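Local coordinates for protein split-soret cytochrome C (Desulfovibrio desulfuricans, PDB 1H21) that carries electrons through heme c groups shared between the two subunits of a homodimer and may take part in sulfate reduction, at residues Trp19-Cys29 with Val53-Tyr64. Sequence-based numbering, arbitrary orientation.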
# COMPACT_ATOMS: atom_id res chain seq x y z
N TRP A 19 -16.89 8.47 -11.85
CA TRP A 19 -16.38 9.81 -12.08
C TRP A 19 -15.97 9.94 -13.56
O TRP A 19 -15.65 8.93 -14.22
CB TRP A 19 -15.16 10.05 -11.18
CG TRP A 19 -15.48 10.25 -9.72
CD1 TRP A 19 -16.67 10.00 -9.08
CD2 TRP A 19 -14.63 10.88 -8.73
NE1 TRP A 19 -16.62 10.46 -7.78
CE2 TRP A 19 -15.38 11.00 -7.54
CE3 TRP A 19 -13.31 11.35 -8.75
CZ2 TRP A 19 -14.86 11.59 -6.37
CZ3 TRP A 19 -12.79 11.94 -7.58
CH2 TRP A 19 -13.56 12.05 -6.42
N LYS A 20 -16.00 11.17 -14.08
CA LYS A 20 -15.62 11.44 -15.47
C LYS A 20 -14.13 11.76 -15.56
O LYS A 20 -13.64 12.70 -14.93
CB LYS A 20 -16.47 12.58 -16.06
CG LYS A 20 -15.99 13.13 -17.42
CD LYS A 20 -17.15 13.64 -18.28
CE LYS A 20 -18.00 12.46 -18.76
NZ LYS A 20 -19.01 12.79 -19.82
N PRO A 21 -13.36 10.92 -16.27
CA PRO A 21 -11.92 11.21 -16.38
C PRO A 21 -11.70 12.44 -17.26
O PRO A 21 -12.53 12.77 -18.10
CB PRO A 21 -11.37 9.94 -17.02
CG PRO A 21 -12.54 9.43 -17.84
CD PRO A 21 -13.70 9.65 -16.93
N HIS A 22 -10.62 13.17 -17.01
CA HIS A 22 -10.29 14.35 -17.78
C HIS A 22 -8.81 14.22 -18.12
O HIS A 22 -8.05 13.75 -17.29
CB HIS A 22 -10.47 15.63 -16.94
CG HIS A 22 -11.88 15.91 -16.53
ND1 HIS A 22 -12.80 16.49 -17.38
CD2 HIS A 22 -12.52 15.72 -15.36
CE1 HIS A 22 -13.94 16.65 -16.74
NE2 HIS A 22 -13.80 16.19 -15.51
N LYS A 23 -8.41 14.53 -19.35
CA LYS A 23 -6.99 14.47 -19.71
C LYS A 23 -6.20 15.42 -18.79
O LYS A 23 -6.72 16.44 -18.32
CB LYS A 23 -6.77 14.87 -21.17
CG LYS A 23 -7.05 13.75 -22.15
CD LYS A 23 -6.16 13.87 -23.35
CE LYS A 23 -6.25 12.60 -24.16
NZ LYS A 23 -5.33 12.65 -25.32
N LEU A 24 -4.93 15.10 -18.57
CA LEU A 24 -4.11 15.91 -17.69
C LEU A 24 -2.86 16.43 -18.39
O LEU A 24 -2.51 15.97 -19.48
CB LEU A 24 -3.67 15.06 -16.49
CG LEU A 24 -4.72 14.29 -15.68
CD1 LEU A 24 -4.18 12.92 -15.24
CD2 LEU A 24 -5.21 15.14 -14.49
N ASP A 25 -2.18 17.38 -17.75
CA ASP A 25 -0.94 17.90 -18.28
C ASP A 25 0.13 17.26 -17.42
O ASP A 25 0.33 17.68 -16.27
CB ASP A 25 -0.86 19.42 -18.10
CG ASP A 25 0.48 20.01 -18.60
OD1 ASP A 25 1.36 19.26 -19.10
OD2 ASP A 25 0.64 21.23 -18.49
N PRO A 26 0.80 16.20 -17.94
CA PRO A 26 1.86 15.51 -17.19
C PRO A 26 2.88 16.47 -16.52
O PRO A 26 3.19 16.31 -15.32
CB PRO A 26 2.49 14.63 -18.26
CG PRO A 26 1.33 14.23 -19.07
CD PRO A 26 0.59 15.55 -19.25
N LYS A 27 3.36 17.46 -17.27
CA LYS A 27 4.34 18.43 -16.74
C LYS A 27 3.75 19.16 -15.54
O LYS A 27 4.43 19.36 -14.51
CB LYS A 27 4.73 19.48 -17.81
CG LYS A 27 5.07 18.94 -19.21
CD LYS A 27 6.27 17.97 -19.27
CE LYS A 27 6.36 17.26 -20.65
NZ LYS A 27 5.14 16.44 -21.00
N GLU A 28 2.49 19.58 -15.67
CA GLU A 28 1.81 20.28 -14.58
C GLU A 28 1.72 19.32 -13.38
O GLU A 28 2.02 19.69 -12.23
CB GLU A 28 0.41 20.73 -15.01
CG GLU A 28 -0.27 21.63 -13.95
CD GLU A 28 -1.76 21.91 -14.19
OE1 GLU A 28 -2.43 21.19 -14.99
OE2 GLU A 28 -2.28 22.85 -13.53
N CYS A 29 1.36 18.07 -13.66
CA CYS A 29 1.23 17.05 -12.63
C CYS A 29 2.52 16.78 -11.87
O CYS A 29 2.52 16.76 -10.63
CB CYS A 29 0.70 15.78 -13.24
SG CYS A 29 -1.02 15.96 -13.56
N VAL A 53 -6.23 14.08 -8.91
CA VAL A 53 -7.61 14.38 -8.54
C VAL A 53 -7.71 15.79 -8.00
O VAL A 53 -8.75 16.43 -8.13
CB VAL A 53 -8.12 13.36 -7.51
CG1 VAL A 53 -9.54 13.68 -7.08
CG2 VAL A 53 -8.04 11.94 -8.10
N GLY A 54 -6.62 16.27 -7.41
CA GLY A 54 -6.62 17.61 -6.86
C GLY A 54 -6.68 18.65 -7.98
O GLY A 54 -7.40 19.64 -7.87
N LEU A 55 -5.91 18.43 -9.04
CA LEU A 55 -5.92 19.34 -10.17
C LEU A 55 -7.24 19.25 -10.94
O LEU A 55 -7.72 20.25 -11.46
CB LEU A 55 -4.72 19.11 -11.09
CG LEU A 55 -3.37 19.44 -10.46
CD1 LEU A 55 -2.36 19.45 -11.55
CD2 LEU A 55 -3.40 20.79 -9.75
N MET A 56 -7.83 18.06 -11.01
CA MET A 56 -9.14 17.92 -11.67
C MET A 56 -10.18 18.70 -10.84
O MET A 56 -11.14 19.24 -11.39
CB MET A 56 -9.57 16.45 -11.78
CG MET A 56 -8.78 15.65 -12.77
SD MET A 56 -9.63 14.12 -13.13
CE MET A 56 -8.33 13.21 -14.01
N GLY A 57 -9.99 18.77 -9.53
CA GLY A 57 -10.92 19.50 -8.68
C GLY A 57 -10.84 21.00 -8.87
O GLY A 57 -11.87 21.67 -8.93
N GLU A 58 -9.62 21.54 -8.94
CA GLU A 58 -9.40 22.97 -9.16
C GLU A 58 -10.00 23.46 -10.49
O GLU A 58 -10.58 24.55 -10.54
CB GLU A 58 -7.90 23.28 -9.15
CG GLU A 58 -7.21 23.10 -7.80
CD GLU A 58 -5.70 23.42 -7.85
OE1 GLU A 58 -5.19 23.81 -8.93
OE2 GLU A 58 -5.02 23.28 -6.81
N LYS A 59 -9.86 22.65 -11.54
CA LYS A 59 -10.36 22.99 -12.87
C LYS A 59 -11.84 22.65 -13.14
O LYS A 59 -12.56 23.43 -13.77
CB LYS A 59 -9.49 22.33 -13.96
CG LYS A 59 -8.01 22.80 -13.99
CD LYS A 59 -7.17 21.89 -14.92
CE LYS A 59 -5.72 22.38 -15.10
NZ LYS A 59 -5.06 22.73 -13.80
N TYR A 60 -12.31 21.51 -12.67
CA TYR A 60 -13.69 21.11 -12.94
C TYR A 60 -14.61 20.96 -11.74
O TYR A 60 -15.71 20.41 -11.88
CB TYR A 60 -13.72 19.80 -13.74
CG TYR A 60 -12.71 19.73 -14.87
CD1 TYR A 60 -11.48 19.10 -14.69
CD2 TYR A 60 -13.00 20.27 -16.12
CE1 TYR A 60 -10.54 19.01 -15.73
CE2 TYR A 60 -12.07 20.18 -17.17
CZ TYR A 60 -10.84 19.56 -16.97
OH TYR A 60 -9.91 19.48 -17.98
N GLY A 61 -14.18 21.41 -10.57
CA GLY A 61 -15.02 21.31 -9.38
C GLY A 61 -15.33 19.90 -8.88
O GLY A 61 -14.45 19.04 -8.85
N ALA A 62 -16.56 19.69 -8.44
CA ALA A 62 -17.03 18.41 -7.92
C ALA A 62 -17.11 17.34 -9.00
O ALA A 62 -17.27 17.65 -10.16
CB ALA A 62 -18.40 18.58 -7.29
N PRO A 63 -17.04 16.04 -8.62
CA PRO A 63 -16.89 15.52 -7.25
C PRO A 63 -15.43 15.57 -6.76
O PRO A 63 -15.18 15.55 -5.54
CB PRO A 63 -17.40 14.08 -7.39
CG PRO A 63 -16.95 13.72 -8.75
CD PRO A 63 -17.29 14.94 -9.57
N TYR A 64 -14.51 15.70 -7.71
CA TYR A 64 -13.07 15.75 -7.46
C TYR A 64 -12.68 16.63 -6.30
O TYR A 64 -11.91 16.22 -5.43
CB TYR A 64 -12.33 16.23 -8.72
CG TYR A 64 -12.95 15.74 -10.00
CD1 TYR A 64 -13.81 16.56 -10.73
CD2 TYR A 64 -12.74 14.45 -10.45
CE1 TYR A 64 -14.45 16.09 -11.87
CE2 TYR A 64 -13.37 13.98 -11.59
CZ TYR A 64 -14.23 14.80 -12.29
OH TYR A 64 -14.87 14.31 -13.39
O HOH W 1 -17.23 13.00 -12.62
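The hydroxyl of Tyr64 is gripped by three groups. It donates to Lys20 O, with Tyr64 OH 2.5 Å from that oxygen, in the carbonyl plane and on a lone pair. It accepts from a water, which in turn takes the N-H of Lys20 and so bridges the two residues. His22 NE2 adds a weak, bent bond at 3.0 Å from Tyr64 OH.

The site belongs to an aromatic cluster of Trp19, His22, Tyr60 and Tyr64. It joins the extended segment before helix 26-38 to the last turns of helix 44-60 and the residues that follow, away from the hemes. His22 and Tyr60 stack face to face, with centroids 3.7 Å apart and planes only 6° from parallel. With CG anti to its carbonyl carbon, the His22 ring is brought over Tyr60; its rotation about CB-CG then lays it parallel to the phenol and sets NE2 toward Tyr64. Met56 SD meets the imidazole at its edge, and Met56 CE reaches Leu24 CD2.

Pro63 follows a cis peptide bond. Its CG sits over the five-membered ring of Trp19 in a CH-pi contact, 3.4 Å from the ring centroid. Val53 CG1 touches the edge of the same indole at CZ3. The Tyr64 ring lies obliquely against the indole, their planes at 78°. Leu98 and Phe99 of helix 87-99 also touch Trp19, as does Pro68 of the second subunit.

Farther along, in Glu28, CG points opposite the backbone N (chi1 -172°) and the chain stays extended, carrying the carboxylate to Lys59. Leu55 CD1 packs against Glu28 CD. The salt bridge uses the syn lone pair of Glu28 OE2, 2.8 Å from Lys59 NZ, while Glu28 OE1 is a weaker second acceptor at 3.3 Å from Lys59 NZ.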